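Local coordinates for minor structural protein 5 (Lactococcus phage Tuc2009, PDB 5E7T) that forms part of the tripod in the phage baseplate and probably helps recognise the host by binding carbohydrate on the host cell surface, at residues N62-D68 with I160-F166; K59-A63 with G167-G171; K230-D236 with N260-I266. The contacts are given in a common frame with arbitrary orientation. Residue numbers count along the deposited sequence, not the author numbering.

Contact 1 of 3, residues N62-D68 with I160-F166; sequences NAWVNKD and ILNVGFF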
# COMPACT_ATOMS: atom_id res chain seq x y z
N ASN B 62 14.97 -25.14 63.85
CA ASN B 62 16.12 -24.23 63.95
C ASN B 62 16.25 -23.47 62.66
O ASN B 62 17.26 -23.56 61.93
CB ASN B 62 17.41 -24.94 64.34
CG ASN B 62 17.41 -25.43 65.75
OD1 ASN B 62 17.68 -26.60 66.02
ND2 ASN B 62 17.15 -24.54 66.69
N ALA B 63 15.18 -22.75 62.34
CA ALA B 63 15.05 -22.07 61.08
C ALA B 63 14.09 -20.92 61.08
O ALA B 63 13.14 -20.87 61.87
CB ALA B 63 14.62 -23.08 60.02
N TRP B 64 14.32 -20.03 60.11
CA TRP B 64 13.45 -18.92 59.78
C TRP B 64 12.63 -19.43 58.61
O TRP B 64 13.17 -20.02 57.67
CB TRP B 64 14.26 -17.71 59.36
CG TRP B 64 15.12 -17.18 60.46
CD1 TRP B 64 16.49 -17.25 60.55
CD2 TRP B 64 14.67 -16.54 61.65
NE1 TRP B 64 16.91 -16.64 61.72
CE2 TRP B 64 15.81 -16.20 62.41
CE3 TRP B 64 13.41 -16.15 62.12
CZ2 TRP B 64 15.72 -15.54 63.64
CZ3 TRP B 64 13.33 -15.52 63.34
CH2 TRP B 64 14.47 -15.21 64.09
N VAL B 65 11.31 -19.28 58.71
CA VAL B 65 10.37 -19.71 57.68
C VAL B 65 9.68 -18.43 57.22
O VAL B 65 9.18 -17.69 58.06
CB VAL B 65 9.34 -20.75 58.21
CG1 VAL B 65 8.39 -21.23 57.11
CG2 VAL B 65 10.04 -21.93 58.88
N ASN B 66 9.66 -18.17 55.91
CA ASN B 66 8.93 -17.01 55.42
C ASN B 66 8.15 -17.31 54.13
O ASN B 66 8.39 -18.34 53.48
CB ASN B 66 9.82 -15.78 55.28
CG ASN B 66 10.82 -15.81 54.16
OD1 ASN B 66 10.48 -15.65 52.99
ND2 ASN B 66 12.08 -15.93 54.53
N LYS B 67 7.16 -16.46 53.82
CA LYS B 67 6.34 -16.52 52.60
C LYS B 67 6.37 -15.09 52.08
O LYS B 67 6.16 -14.16 52.85
CB LYS B 67 4.89 -17.00 52.88
CG LYS B 67 4.76 -18.38 53.54
CD LYS B 67 5.23 -19.56 52.69
CE LYS B 67 5.70 -20.74 53.51
NZ LYS B 67 5.01 -22.00 53.12
N ASP B 68 6.74 -14.89 50.81
CA ASP B 68 6.84 -13.55 50.23
C ASP B 68 5.47 -12.90 50.06
O ASP B 68 4.57 -13.49 49.43
CB ASP B 68 7.63 -13.58 48.91
CG ASP B 68 7.84 -12.24 48.22
OD1 ASP B 68 7.87 -11.21 48.92
OD2 ASP B 68 8.00 -12.24 46.98
N ILE B 160 7.64 -9.59 53.83
CA ILE B 160 7.47 -11.00 54.16
C ILE B 160 6.60 -11.26 55.38
O ILE B 160 6.48 -10.41 56.27
CB ILE B 160 8.85 -11.72 54.33
CG1 ILE B 160 9.73 -11.08 55.41
CG2 ILE B 160 9.59 -11.85 53.02
CD1 ILE B 160 10.85 -11.89 55.87
N LEU B 161 6.04 -12.47 55.42
CA LEU B 161 5.37 -13.03 56.57
C LEU B 161 6.45 -13.99 57.07
O LEU B 161 6.81 -14.93 56.34
CB LEU B 161 4.09 -13.81 56.21
CG LEU B 161 3.57 -14.78 57.27
CD1 LEU B 161 3.09 -14.08 58.49
CD2 LEU B 161 2.46 -15.63 56.73
N ASN B 162 7.02 -13.71 58.26
CA ASN B 162 8.10 -14.48 58.83
C ASN B 162 7.78 -15.02 60.21
O ASN B 162 7.01 -14.41 60.95
CB ASN B 162 9.31 -13.57 58.92
CG ASN B 162 10.61 -14.22 59.31
OD1 ASN B 162 11.02 -14.14 60.47
ND2 ASN B 162 11.32 -14.77 58.33
N VAL B 163 8.41 -16.16 60.55
CA VAL B 163 8.39 -16.83 61.86
C VAL B 163 9.69 -17.63 61.98
O VAL B 163 10.22 -18.09 60.97
CB VAL B 163 7.13 -17.67 62.17
CG1 VAL B 163 7.06 -18.92 61.33
CG2 VAL B 163 7.05 -18.02 63.66
N GLY B 164 10.19 -17.74 63.21
CA GLY B 164 11.40 -18.48 63.53
C GLY B 164 11.13 -19.52 64.58
O GLY B 164 10.59 -19.22 65.65
N PHE B 165 11.48 -20.77 64.26
CA PHE B 165 11.32 -21.92 65.14
C PHE B 165 12.72 -22.36 65.54
O PHE B 165 13.51 -22.80 64.70
CB PHE B 165 10.58 -23.07 64.45
CG PHE B 165 9.24 -22.74 63.83
CD1 PHE B 165 8.07 -22.87 64.57
CD2 PHE B 165 9.13 -22.42 62.49
CE1 PHE B 165 6.82 -22.66 63.99
CE2 PHE B 165 7.89 -22.22 61.91
CZ PHE B 165 6.74 -22.34 62.65
N PHE B 166 13.06 -22.17 66.82
CA PHE B 166 14.36 -22.53 67.33
C PHE B 166 14.25 -23.39 68.57
O PHE B 166 13.37 -23.18 69.41
CB PHE B 166 15.25 -21.29 67.55
CG PHE B 166 15.60 -20.63 66.25
CD1 PHE B 166 16.66 -21.08 65.48
CD2 PHE B 166 14.82 -19.59 65.75
CE1 PHE B 166 16.96 -20.51 64.24
CE2 PHE B 166 15.12 -19.01 64.51
CZ PHE B 166 16.19 -19.48 63.77
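Backbone hydrogen bonds join strand 63-68, an outermost strand of its sheet in this chain, antiparallel to strand 157-166. Ala63 pairs with Phe165, Val65 with Val163 and Lys67 with Leu161. Each pair makes two bonds. Val65 N to Val163 O is the shortest at 2.8 Å. Leu161 N to Lys67 O is the longest at 3.1 Å. Aliphatic and Phe165 contacts lie on the face of these residues. Val65 CG2 meets the edge of the Phe165 ring, 3.7 Å from CE2. Met58 of strand 53-60, in the second sheet, touches Leu161, Val163 and Phe165. On the other face, Phe166 turns its edge to the Trp64 ring in a T-shaped pair, centroids 4.9 Å apart. Trp64 CE3 lies 3.4 Å from Gly164 CA, and a CB there would clash. A sulfate ion, probably from the crystallisation liquor, lies beside Trp64. The chemistry divides by face: one is mostly apolar and packs on strand 53-60, consistent with a galactose-binding-like beta-sandwich; the other leaves Trp64 and Asn66 exposed.

Contact 2 of 3, residues K59-A63 with G167-G171; sequences KGTNA and GQQEG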
# COMPACT_ATOMS: atom_id res chain seq x y z
N LYS B 59 6.32 -24.35 59.05
CA LYS B 59 7.00 -25.53 59.62
C LYS B 59 8.52 -25.36 59.53
O LYS B 59 9.06 -25.06 58.47
CB LYS B 59 6.59 -26.76 58.80
CG LYS B 59 6.70 -28.11 59.47
CD LYS B 59 5.88 -29.11 58.66
CE LYS B 59 6.02 -30.54 59.11
NZ LYS B 59 7.34 -31.14 58.72
N GLY B 60 9.21 -25.60 60.63
CA GLY B 60 10.66 -25.49 60.62
C GLY B 60 11.31 -26.03 61.87
O GLY B 60 10.66 -26.16 62.91
N THR B 61 12.63 -26.34 61.76
CA THR B 61 13.46 -26.83 62.87
C THR B 61 14.76 -26.02 62.84
O THR B 61 15.53 -26.17 61.89
CB THR B 61 13.65 -28.36 62.80
OG1 THR B 61 12.51 -28.97 62.18
CG2 THR B 61 13.87 -28.99 64.15
N ASN B 62 14.97 -25.14 63.85
CA ASN B 62 16.12 -24.23 63.95
C ASN B 62 16.25 -23.47 62.66
O ASN B 62 17.26 -23.56 61.93
CB ASN B 62 17.41 -24.94 64.34
CG ASN B 62 17.41 -25.43 65.75
OD1 ASN B 62 17.68 -26.60 66.02
ND2 ASN B 62 17.15 -24.54 66.69
N ALA B 63 15.18 -22.75 62.34
CA ALA B 63 15.05 -22.07 61.08
C ALA B 63 14.09 -20.92 61.08
O ALA B 63 13.14 -20.87 61.87
CB ALA B 63 14.62 -23.08 60.02
N GLY B 167 15.11 -24.38 68.64
CA GLY B 167 15.11 -25.36 69.70
C GLY B 167 15.20 -26.75 69.12
O GLY B 167 15.22 -26.91 67.89
N GLN B 168 15.24 -27.75 70.01
CA GLN B 168 15.42 -29.17 69.69
C GLN B 168 14.43 -29.71 68.66
O GLN B 168 14.87 -30.26 67.64
CB GLN B 168 15.37 -30.01 70.97
CG GLN B 168 16.50 -31.01 71.09
CD GLN B 168 16.90 -31.17 72.54
OE1 GLN B 168 17.81 -30.49 73.04
NE2 GLN B 168 16.22 -32.07 73.25
N GLN B 169 13.11 -29.52 68.91
CA GLN B 169 12.07 -30.06 68.06
C GLN B 169 11.51 -29.10 67.04
O GLN B 169 11.66 -27.87 67.16
CB GLN B 169 10.93 -30.63 68.90
CG GLN B 169 11.27 -31.93 69.61
CD GLN B 169 10.24 -32.19 70.67
OE1 GLN B 169 10.24 -31.56 71.73
NE2 GLN B 169 9.29 -33.07 70.36
N GLU B 170 10.87 -29.66 66.02
CA GLU B 170 10.23 -28.92 64.95
C GLU B 170 8.99 -28.30 65.53
O GLU B 170 8.32 -28.90 66.37
CB GLU B 170 9.83 -29.89 63.83
CG GLU B 170 9.19 -29.23 62.62
CD GLU B 170 8.71 -30.23 61.59
OE1 GLU B 170 7.70 -30.92 61.86
OE2 GLU B 170 9.34 -30.32 60.52
N GLY B 171 8.70 -27.11 65.04
CA GLY B 171 7.49 -26.37 65.38
C GLY B 171 6.74 -26.08 64.11
O GLY B 171 7.35 -25.85 63.06
O HOH W 1 13.22 -25.65 66.18
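Asn62 has left-handed backbone angles, phi 52° and psi 59°, which few residues other than glycine take readily, asparagine being the commonest. It is the first residue of a G1 beta bulge: Asn62 and Ala63 both face Phe165. Asn62 N donates to a bound water at 3.0 Å, and the water donates to Gly167 O and Gln169 O, both at 2.9 Å. One solvent molecule thus links the turn at residues 61-62 to the loop 167-170. At phi 132° and psi 178°, a CB on Gly167 would jam against the carbonyl O of the residue before, so glycine is needed. The two segments run side by side at one end of a beta-sandwich. Each passes between the sheets: 59-63 leaves strand 53-60 for strand 63-68, while the segment 167-171 leaves strand 157-166 for strand 171-184. Only Gly60 and Gly171 form a bridge pair here. Gly60 N bonds to Gly171 O at 3.1 Å, and Gly171 N to Gly60 O at 3.0 Å. Beside this pair a salt bridge joins Lys59 NZ to Glu170 OE2 at 2.8 Å, with a weak second bond from Lys59 NZ to Glu170 OE1 at 3.2 Å. Thr61 packs along the loop, its CG2 3.8 Å from Gln168 O and its OG1 3.3 Å from Glu170 CB. Thr103 OG1 makes a further hydrogen bond to Gln169 O.

Contact 3 of 3, residues K230-D236 with N260-I266; sequences KYRVYLD and NVQVSQI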
# COMPACT_ATOMS: atom_id res chain seq x y z
N LYS B 230 -27.06 10.75 50.12
CA LYS B 230 -27.42 11.13 48.76
C LYS B 230 -26.20 11.74 48.04
O LYS B 230 -26.24 11.90 46.82
CB LYS B 230 -28.60 12.15 48.80
CG LYS B 230 -29.38 12.34 47.49
CD LYS B 230 -30.39 13.52 47.59
CE LYS B 230 -31.04 13.91 46.27
NZ LYS B 230 -31.88 15.14 46.37
N TYR B 231 -25.10 12.07 48.78
CA TYR B 231 -23.89 12.66 48.16
C TYR B 231 -22.57 12.12 48.73
O TYR B 231 -22.53 11.72 49.89
CB TYR B 231 -23.90 14.21 48.22
CG TYR B 231 -25.17 14.83 47.69
CD1 TYR B 231 -25.34 15.06 46.32
CD2 TYR B 231 -26.22 15.14 48.54
CE1 TYR B 231 -26.53 15.60 45.83
CE2 TYR B 231 -27.42 15.65 48.05
CZ TYR B 231 -27.57 15.88 46.69
OH TYR B 231 -28.76 16.39 46.22
N ARG B 232 -21.50 12.11 47.91
CA ARG B 232 -20.17 11.64 48.31
C ARG B 232 -19.19 12.75 48.05
O ARG B 232 -19.13 13.26 46.93
CB ARG B 232 -19.75 10.36 47.58
CG ARG B 232 -18.96 9.47 48.50
CD ARG B 232 -18.22 8.31 47.86
NE ARG B 232 -19.05 7.24 47.26
CZ ARG B 232 -19.96 6.50 47.88
NH1 ARG B 232 -20.32 6.78 49.13
NH2 ARG B 232 -20.57 5.52 47.25
N VAL B 233 -18.46 13.16 49.10
CA VAL B 233 -17.50 14.26 49.07
C VAL B 233 -16.09 13.74 48.98
O VAL B 233 -15.67 12.95 49.82
CB VAL B 233 -17.73 15.23 50.24
CG1 VAL B 233 -16.65 16.30 50.32
CG2 VAL B 233 -19.12 15.87 50.14
N TYR B 234 -15.39 14.13 47.90
CA TYR B 234 -14.02 13.76 47.53
C TYR B 234 -13.09 14.95 47.76
O TYR B 234 -13.23 15.98 47.10
CB TYR B 234 -13.96 13.37 46.03
CG TYR B 234 -14.65 12.07 45.69
CD1 TYR B 234 -16.03 12.01 45.49
CD2 TYR B 234 -13.93 10.89 45.57
CE1 TYR B 234 -16.67 10.81 45.18
CE2 TYR B 234 -14.55 9.69 45.25
CZ TYR B 234 -15.92 9.65 45.07
OH TYR B 234 -16.53 8.44 44.79
N LEU B 235 -12.15 14.80 48.69
CA LEU B 235 -11.17 15.84 48.96
C LEU B 235 -9.89 15.29 48.37
O LEU B 235 -9.46 14.21 48.76
CB LEU B 235 -11.02 16.12 50.46
CG LEU B 235 -9.97 17.15 50.86
CD1 LEU B 235 -10.47 18.59 50.73
CD2 LEU B 235 -9.48 16.86 52.26
N ASP B 236 -9.36 15.99 47.35
CA ASP B 236 -8.14 15.67 46.61
C ASP B 236 -8.17 14.28 46.00
O ASP B 236 -7.19 13.55 46.08
CB ASP B 236 -6.90 15.89 47.50
CG ASP B 236 -6.62 17.35 47.77
OD1 ASP B 236 -6.74 18.17 46.82
OD2 ASP B 236 -6.21 17.68 48.93
N ASN B 260 -8.59 20.66 46.90
CA ASN B 260 -9.58 20.53 45.84
C ASN B 260 -10.67 19.60 46.33
O ASN B 260 -10.39 18.53 46.88
CB ASN B 260 -9.05 19.93 44.58
CG ASN B 260 -7.98 20.68 43.88
OD1 ASN B 260 -8.23 21.70 43.24
ND2 ASN B 260 -6.84 20.01 43.82
N VAL B 261 -11.90 19.97 46.07
CA VAL B 261 -13.08 19.21 46.46
C VAL B 261 -14.00 19.12 45.25
O VAL B 261 -14.12 20.05 44.45
CB VAL B 261 -13.77 19.77 47.76
CG1 VAL B 261 -14.00 21.27 47.68
CG2 VAL B 261 -15.07 19.04 48.11
N GLN B 262 -14.58 17.94 45.10
CA GLN B 262 -15.56 17.60 44.09
C GLN B 262 -16.56 16.67 44.78
O GLN B 262 -16.18 15.99 45.74
CB GLN B 262 -14.90 17.00 42.83
CG GLN B 262 -13.89 15.90 43.09
CD GLN B 262 -13.16 15.41 41.88
OE1 GLN B 262 -13.37 15.87 40.75
NE2 GLN B 262 -12.30 14.41 42.11
N VAL B 263 -17.85 16.74 44.39
CA VAL B 263 -18.94 15.95 44.98
C VAL B 263 -19.61 15.13 43.89
O VAL B 263 -19.68 15.57 42.75
CB VAL B 263 -19.99 16.86 45.70
CG1 VAL B 263 -21.08 16.05 46.40
CG2 VAL B 263 -19.32 17.85 46.67
N SER B 264 -20.11 13.95 44.26
CA SER B 264 -20.90 13.10 43.37
C SER B 264 -22.26 12.82 44.06
O SER B 264 -22.39 13.08 45.26
CB SER B 264 -20.17 11.81 43.06
OG SER B 264 -20.27 10.93 44.16
N GLN B 265 -23.26 12.33 43.31
CA GLN B 265 -24.57 11.99 43.86
C GLN B 265 -24.72 10.48 43.88
O GLN B 265 -24.35 9.80 42.92
CB GLN B 265 -25.71 12.60 43.02
CG GLN B 265 -27.10 12.38 43.61
CD GLN B 265 -28.24 12.60 42.66
OE1 GLN B 265 -28.18 13.43 41.75
NE2 GLN B 265 -29.35 11.89 42.88
N ILE B 266 -25.28 9.97 44.99
CA ILE B 266 -25.56 8.55 45.19
C ILE B 266 -27.06 8.30 45.11
O ILE B 266 -27.87 9.10 45.60
CB ILE B 266 -24.95 8.06 46.53
CG1 ILE B 266 -23.46 8.46 46.66
CG2 ILE B 266 -25.18 6.55 46.77
CD1 ILE B 266 -22.48 7.94 45.62
O HOH W 2 -11.33 15.77 45.12
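This is an antiparallel pairing of two inner strands, 231-235 and 258-265, in the four-stranded sheet of the C-terminal domain. Strands 238-243 and 278-281 flank them, and the strand order resembles that of a fibronectin type III sheet. Two full hydrogen-bonded pairs lie at the middle. Arg232 N bonds to Ser264 O at 3.0 Å and Ser264 N to Arg232 O at 2.9 Å. Tyr234 and Gln262 repeat the pattern. At one end Ile266 N bonds to Lys230 O at 2.8 Å. At the other Asp236 N reaches Asn260 O at 2.8 Å, and Asp236 OD1 accepts from Asn260 N at 3.1 Å. Val233 is the apolar middle of one face, with CG1 3.9 Å from Val261 CG2 and CG2 4.0 Å from Val263 CG2. Phe248 and Leu250 of strand 247-250 also touch Val233. Trp126 of a Minor structural protein 4 chain packs on Val233 and Val263 and makes an edge-to-face contact with Tyr231. On the opposite face, Tyr234 and Ser264 both hydrogen-bond to Glu271. The chemistry implies a largely apolar face shared between the domain core and Minor structural protein 4, backed by a polar face.

From the N terminus, the chain first reaches contact 2 at residue 59 and runs straight on into the first half of contact 1, sharing Asn62 and Ala63. It returns through 160-166, which closes contact 1, and then through 167-171, which closes contact 2 just after and around it. Contact 1 pairs strands of the four-stranded sheet and contact 2 of the five-stranded one. The chain passes between these sheets at 61-62 and 167-170. The two contacts touch, with Val65 CG2 3.3 Å from Lys59 O. Contact 3 opens only later and closes a short loop of 23 residues in the C-terminal domain. Its centre lies about 45 Å from that of contact 1.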